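Local coordinates for putative D-tyrosyl-tRNA(Tyr) deacylase 2 (Leishmania major, PDB 1TC5), which may hydrolyse D-tyrosyl-tRNA(Tyr) to D-tyrosine and free tRNA, which could protect the cell against harmful effects of D-tyrosine, at residues A[14-19]-A[187-192]; A[36-41]-A[72-77]. One frame throughout, in Å; residues are numbered along the deposited sequence.

Contact 1 of 2, residues A[14-19]-A[187-192]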
loop_
_atom_site.group_PDB
_atom_site.type_symbol
_atom_site.label_atom_id
_atom_site.label_comp_id
_atom_site.label_asym_id
_atom_site.label_seq_id
_atom_site.Cartn_x
_atom_site.Cartn_y
_atom_site.Cartn_z
ATOM N N MET A 14 -2.346 5.627 4.429
ATOM C CA MET A 14 -2.229 5.229 3.035
ATOM C C MET A 14 -3.565 4.578 2.645
ATOM O O MET A 14 -4.026 3.654 3.313
ATOM C CB MET A 14 -1.059 4.252 2.835
ATOM C CG MET A 14 -0.854 3.800 1.393
ATOM S SD MET A 14 0.530 2.639 1.126
ATOM C CE MET A 14 -0.356 1.176 0.609
ATOM N N LEU A 15 -4.169 5.071 1.568
ATOM C CA LEU A 15 -5.520 4.691 1.169
ATOM C C LEU A 15 -5.460 4.103 -0.212
ATOM O O LEU A 15 -4.917 4.735 -1.122
ATOM C CB LEU A 15 -6.448 5.917 1.147
ATOM C CG LEU A 15 -6.388 6.860 2.349
ATOM C CD1 LEU A 15 -7.129 8.185 2.042
ATOM C CD2 LEU A 15 -6.943 6.198 3.588
ATOM N N GLN A 16 -6.027 2.901 -0.370
ATOM C CA GLN A 16 -6.039 2.186 -1.652
ATOM C C GLN A 16 -7.460 1.768 -2.008
ATOM O O GLN A 16 -8.264 1.408 -1.119
ATOM C CB GLN A 16 -5.192 0.907 -1.596
ATOM C CG GLN A 16 -3.710 1.087 -1.368
ATOM C CD GLN A 16 -2.952 -0.234 -1.344
ATOM O OE1 GLN A 16 -2.723 -0.835 -2.397
ATOM N NE2 GLN A 16 -2.534 -0.671 -0.151
ATOM N N ALA A 17 -7.768 1.869 -3.301
ATOM C CA ALA A 17 -9.029 1.367 -3.870
ATOM C C ALA A 17 -9.064 -0.157 -3.768
ATOM O O ALA A 17 -8.252 -0.849 -4.401
ATOM C CB ALA A 17 -9.170 1.782 -5.325
ATOM N N MET A 18 -9.984 -0.643 -2.944
ATOM C CA MET A 18 -10.171 -2.068 -2.687
ATOM C C MET A 18 -11.326 -2.616 -3.519
ATOM O O MET A 18 -12.392 -1.991 -3.603
ATOM C CB MET A 18 -10.492 -2.283 -1.198
ATOM C CG MET A 18 -10.696 -3.759 -0.786
ATOM S SD MET A 18 -10.581 -3.959 0.998
ATOM C CE MET A 18 -11.991 -2.929 1.548
ATOM N N ASP A 19 -11.118 -3.787 -4.120
ATOM C CA ASP A 19 -12.223 -4.581 -4.655
ATOM C C ASP A 19 -12.596 -5.708 -3.692
ATOM O O ASP A 19 -13.773 -5.880 -3.357
ATOM C CB ASP A 19 -11.872 -5.204 -6.005
ATOM C CG ASP A 19 -13.072 -5.807 -6.677
ATOM O OD1 ASP A 19 -13.966 -5.014 -7.000
ATOM O OD2 ASP A 19 -13.240 -7.035 -6.886
ATOM N N PRO A 187 -5.155 0.445 -7.460
ATOM C CA PRO A 187 -5.142 0.987 -6.100
ATOM C C PRO A 187 -5.263 2.504 -6.001
ATOM O O PRO A 187 -5.829 2.943 -5.005
ATOM C CB PRO A 187 -3.796 0.491 -5.514
ATOM C CG PRO A 187 -3.425 -0.704 -6.351
ATOM C CD PRO A 187 -3.985 -0.416 -7.721
ATOM N N PHE A 188 -4.782 3.273 -6.977
ATOM C CA PHE A 188 -4.902 4.744 -6.944
ATOM C C PHE A 188 -4.508 5.281 -5.565
ATOM O O PHE A 188 -5.224 6.054 -4.917
ATOM C CB PHE A 188 -6.332 5.118 -7.305
ATOM C CG PHE A 188 -6.551 6.547 -7.695
ATOM C CD1 PHE A 188 -5.556 7.333 -8.262
ATOM C CD2 PHE A 188 -7.834 7.097 -7.542
ATOM C CE1 PHE A 188 -5.822 8.630 -8.640
ATOM C CE2 PHE A 188 -8.103 8.373 -7.919
ATOM C CZ PHE A 188 -7.090 9.152 -8.472
ATOM N N THR A 189 -3.336 4.846 -5.128
ATOM C CA THR A 189 -2.937 4.997 -3.751
ATOM C C THR A 189 -2.765 6.463 -3.381
ATOM O O THR A 189 -2.127 7.197 -4.092
ATOM C CB THR A 189 -1.619 4.184 -3.502
ATOM O OG1 THR A 189 -1.838 2.816 -3.901
ATOM C CG2 THR A 189 -1.292 4.124 -2.017
ATOM N N HIS A 190 -3.390 6.867 -2.279
ATOM C CA HIS A 190 -3.152 8.180 -1.709
ATOM C C HIS A 190 -2.430 8.027 -0.365
ATOM O O HIS A 190 -2.533 6.988 0.312
ATOM C CB HIS A 190 -4.457 8.943 -1.562
ATOM C CG HIS A 190 -5.075 9.371 -2.869
ATOM N ND1 HIS A 190 -5.719 8.489 -3.721
ATOM C CD2 HIS A 190 -5.152 10.586 -3.461
ATOM C CE1 HIS A 190 -6.178 9.151 -4.769
ATOM N NE2 HIS A 190 -5.846 10.425 -4.636
ATOM N N MET A 191 -1.680 9.066 -0.023
ATOM C CA MET A 191 -0.958 9.188 1.231
ATOM C C MET A 191 -1.261 10.557 1.818
ATOM O O MET A 191 -0.871 11.569 1.236
ATOM C CB MET A 191 0.537 9.046 0.970
ATOM C CG MET A 191 1.394 8.734 2.223
ATOM S SD MET A 191 1.543 10.050 3.452
ATOM C CE MET A 191 2.778 11.126 2.666
ATOM N N PHE A 192 -2.001 10.596 2.937
ATOM C CA PHE A 192 -2.303 11.851 3.620
ATOM C C PHE A 192 -1.703 11.892 5.001
ATOM O O PHE A 192 -1.845 10.935 5.771
ATOM C CB PHE A 192 -3.800 12.034 3.788
ATOM C CG PHE A 192 -4.574 12.077 2.501
ATOM C CD1 PHE A 192 -4.024 12.582 1.321
ATOM C CD2 PHE A 192 -5.892 11.641 2.483
ATOM C CE1 PHE A 192 -4.788 12.624 0.138
ATOM C CE2 PHE A 192 -6.653 11.705 1.311
ATOM C CZ PHE A 192 -6.093 12.183 0.143
#

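Contact 2 of 2, residues A[36-41]-A[72-77]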
loop_
_atom_site.group_PDB
_atom_site.type_symbol
_atom_site.label_atom_id
_atom_site.label_comp_id
_atom_site.label_asym_id
_atom_site.label_seq_id
_atom_site.Cartn_x
_atom_site.Cartn_y
_atom_site.Cartn_z
ATOM N N ARG A 36 -15.879 -4.348 -1.906
ATOM C CA ARG A 36 -15.429 -3.137 -2.550
ATOM C C ARG A 36 -15.481 -1.956 -1.600
ATOM O O ARG A 36 -16.432 -1.777 -0.842
ATOM C CB ARG A 36 -16.242 -2.815 -3.786
ATOM C CG ARG A 36 -15.649 -1.648 -4.594
ATOM C CD ARG A 36 -16.120 -1.631 -6.024
ATOM N NE ARG A 36 -17.458 -1.088 -6.095
ATOM C CZ ARG A 36 -18.547 -1.695 -6.579
ATOM N NH1 ARG A 36 -18.537 -2.929 -7.063
ATOM N NH2 ARG A 36 -19.675 -1.030 -6.577
ATOM N N GLY A 37 -14.442 -1.150 -1.664
ATOM C CA GLY A 37 -14.371 0.051 -0.846
ATOM C C GLY A 37 -12.954 0.561 -0.760
ATOM O O GLY A 37 -12.277 0.673 -1.784
ATOM N N VAL A 38 -12.513 0.878 0.446
ATOM C CA VAL A 38 -11.174 1.421 0.674
ATOM C C VAL A 38 -10.416 0.660 1.764
ATOM O O VAL A 38 -10.967 0.369 2.838
ATOM C CB VAL A 38 -11.268 2.900 1.047
ATOM C CG1 VAL A 38 -9.890 3.456 1.446
ATOM C CG2 VAL A 38 -11.897 3.700 -0.101
ATOM N N MET A 39 -9.163 0.318 1.468
ATOM C CA MET A 39 -8.230 -0.226 2.449
ATOM C C MET A 39 -7.341 0.894 2.985
ATOM O O MET A 39 -6.653 1.592 2.218
ATOM C CB MET A 39 -7.371 -1.334 1.859
ATOM C CG MET A 39 -6.447 -1.995 2.897
ATOM S SD MET A 39 -5.664 -3.507 2.395
ATOM C CE MET A 39 -4.480 -2.807 1.208
ATOM N N VAL A 40 -7.352 1.028 4.310
ATOM C CA VAL A 40 -6.686 2.107 5.024
ATOM C C VAL A 40 -5.555 1.495 5.829
ATOM O O VAL A 40 -5.816 0.622 6.655
ATOM C CB VAL A 40 -7.681 2.776 6.015
ATOM C CG1 VAL A 40 -7.026 3.878 6.831
ATOM C CG2 VAL A 40 -8.914 3.310 5.285
ATOM N N TYR A 41 -4.323 1.926 5.576
ATOM C CA TYR A 41 -3.188 1.698 6.465
ATOM C C TYR A 41 -2.978 2.936 7.355
ATOM O O TYR A 41 -2.928 4.044 6.861
ATOM C CB TYR A 41 -1.909 1.466 5.665
ATOM C CG TYR A 41 -1.780 0.216 4.816
ATOM C CD1 TYR A 41 -2.730 -0.778 4.816
ATOM C CD2 TYR A 41 -0.653 0.034 3.996
ATOM C CE1 TYR A 41 -2.585 -1.927 4.011
ATOM C CE2 TYR A 41 -0.495 -1.091 3.209
ATOM C CZ TYR A 41 -1.464 -2.083 3.219
ATOM O OH TYR A 41 -1.325 -3.218 2.434
ATOM N N THR A 72 -12.578 6.665 -7.584
ATOM C CA THR A 72 -13.406 6.663 -8.793
ATOM C C THR A 72 -14.027 5.296 -9.088
ATOM O O THR A 72 -14.729 5.129 -10.086
ATOM C CB THR A 72 -12.544 7.076 -10.025
ATOM O OG1 THR A 72 -11.397 6.226 -10.119
ATOM C CG2 THR A 72 -11.952 8.507 -9.858
ATOM N N HIS A 73 -13.813 4.329 -8.200
ATOM C CA HIS A 73 -14.220 2.947 -8.462
ATOM C C HIS A 73 -15.489 2.481 -7.729
ATOM O O HIS A 73 -15.932 1.355 -7.893
ATOM C CB HIS A 73 -13.049 2.079 -8.050
ATOM C CG HIS A 73 -12.971 1.824 -6.573
ATOM N ND1 HIS A 73 -11.828 2.018 -5.849
ATOM C CD2 HIS A 73 -13.891 1.376 -5.688
ATOM C CE1 HIS A 73 -12.031 1.662 -4.595
ATOM N NE2 HIS A 73 -13.268 1.255 -4.475
ATOM N N PHE A 74 -16.063 3.322 -6.892
ATOM C CA PHE A 74 -17.215 2.908 -6.063
ATOM C C PHE A 74 -18.486 2.572 -6.845
ATOM O O PHE A 74 -19.256 1.675 -6.451
ATOM C CB PHE A 74 -17.584 3.983 -5.035
ATOM C CG PHE A 74 -16.505 4.312 -4.043
ATOM C CD1 PHE A 74 -15.484 3.417 -3.735
ATOM C CD2 PHE A 74 -16.535 5.530 -3.384
ATOM C CE1 PHE A 74 -14.549 3.744 -2.813
ATOM C CE2 PHE A 74 -15.585 5.852 -2.467
ATOM C CZ PHE A 74 -14.596 4.976 -2.183
ATOM N N SER A 75 -18.697 3.301 -7.940
ATOM C CA SER A 75 -19.956 3.288 -8.674
ATOM C C SER A 75 -19.776 2.954 -10.162
ATOM O O SER A 75 -19.936 3.830 -11.036
ATOM C CB SER A 75 -20.597 4.678 -8.554
ATOM O OG SER A 75 -20.683 5.082 -7.200
ATOM N N PRO A 76 -19.494 1.688 -10.464
ATOM C CA PRO A 76 -19.259 1.268 -11.856
ATOM C C PRO A 76 -20.445 1.541 -12.798
ATOM O O PRO A 76 -20.261 1.678 -13.998
ATOM C CB PRO A 76 -18.941 -0.239 -11.730
ATOM C CG PRO A 76 -19.426 -0.661 -10.379
ATOM C CD PRO A 76 -19.395 0.565 -9.512
ATOM N N GLU A 77 -21.646 1.644 -12.236
ATOM C CA GLU A 77 -22.865 1.991 -12.968
ATOM C C GLU A 77 -22.973 3.474 -13.427
ATOM O O GLU A 77 -23.915 3.832 -14.131
ATOM C CB GLU A 77 -24.086 1.586 -12.102
ATOM C CG GLU A 77 -24.557 2.609 -11.042
ATOM C CD GLU A 77 -23.676 2.729 -9.776
ATOM O OE1 GLU A 77 -22.868 1.821 -9.456
ATOM O OE2 GLU A 77 -23.822 3.757 -9.068
#

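Contact 1 of 2, residues A[14-19]-A[187-192]
T189 turns its two branches apart beside Q16 and M14: with chi1 at -55°, OG1 lies next to its own backbone N and CG2 anti to it. OG1 thereby comes 3.6 Å from Q16 CG, the two side chains lying side by side and pointing the same way, while CG2 faces the M14 side chain. M14 was modelled in two conformers, so the closeness of that second contact is doubtful. Beyond them, the Q16 side chain crosses P187 obliquely, OE1 lying 3.6 Å from P187 CB. Threonine suits the spot because one branch is a hydroxyl and the other a methyl, turned to the M14 side chain. Q16 OE1 is hydrogen-bonded to Y41 OH, T189 OG1 to Q99 OE1 and T189 O to S101 OG, with Y41, Q99 and S101 all of the second subunit.

The backbones make an antiparallel ladder at the 190-193 edge of the mixed sheet. L15 and H190 form the hydrogen-bonded pair, with L15 N 2.8 Å from H190 O and H190 N 2.9 Å from L15 O. In the sequence P187-F188-T189 one recognises the Pro-x-Thr end of the Gly-Pro-x-Thr motif of DTD enzymes, which in relatives reaches across the dimer into the partner's active site; the cross-subunit bonds here are consistent with that role. P187 takes part through its carbonyl: A17 N-H points almost straight at P187 O (2.8 Å, 174° at the hydrogen), and the small A17 CB sits 3.6 Å from the same oxygen.

On the sheet face of L15 and H190, L15 CD1 approaches F192 CE2 at 3.6 Å, obliquely to the ring, the two side chains crossing at about a right angle. H190 folds back over F188, its CE1 above the centre of that ring, and ND1 donates a weak bond to F188 O.

Contact 2 of 2, residues A[36-41]-A[72-77]
The guanidinium of R36 has P76 over one face and F74 O near its edge. P76 CG stands above the plane, offset toward the rim, and P76 CD comes 3.4 Å from R36 NH2, the two side chains reaching toward each other tip to tip. The H73 ring turns an edge to G37, with NE2 2.9 Å from G37 O, while R36 CG approaches the same ring obliquely, 3.7 Å from H73 CD2. At the edge of the F74 ring lie G37 O and V38 CG2, the latter 3.6 Å from F74 CZ.

R36 and H73 slide past each other in opposite directions, their flat ends 85° apart. The arginine chain bends at chi3 (78°), which brings NE around toward the loop carbonyls. NH2 then bonds to F74 O at 2.7 Å, the donor standing above the carbonyl plane, and NE adds a weak bond to the same oxygen at 3.3 Å. Two N-H groups thus grip one oxygen, and the positive charge would be expected to polarise that carbonyl. Arginine fits because its long chain reaches the loop carbonyl of F74 while its CG and CD methylenes pack on H73. The compact apolar P76 ring can lie against one face of the guanidinium.

G37 adopts backbone angles at which a CB would be jammed against the carbonyl O of R36, so a residue without a side chain belongs here. V38, branched at CB, can meet the buried F74 ring with CG2 and also touch F71. F74 also packs on M92 and Q84. Such packing belongs to a beta-alpha-beta crossover that runs from strand 37-45 through helix 55-67 to the parallel neighbour 93-98: the loop after the helix lies against the start of the crossover's first strand.

From the N terminus, strand 10-18 supplies residues 14-19, whose partner 187-192 arrives only near the C terminus; contact 1 therefore closes a loop of almost the whole chain. Contact 2 closes a much shorter one within it, from 36-41 through helix 55-67 to 72-77, so the two nest and do not cross. Their first segments are neighbours in the same sheet: M14 O is 2.9 Å from Y41 N and M18 N 2.9 Å from G37 O, both probable hydrogen bonds. Contact 1 adds the C-terminal strand beside strand 10-18, while contact 2 ties the loop before strand 93-98 to the start of strand 37-45.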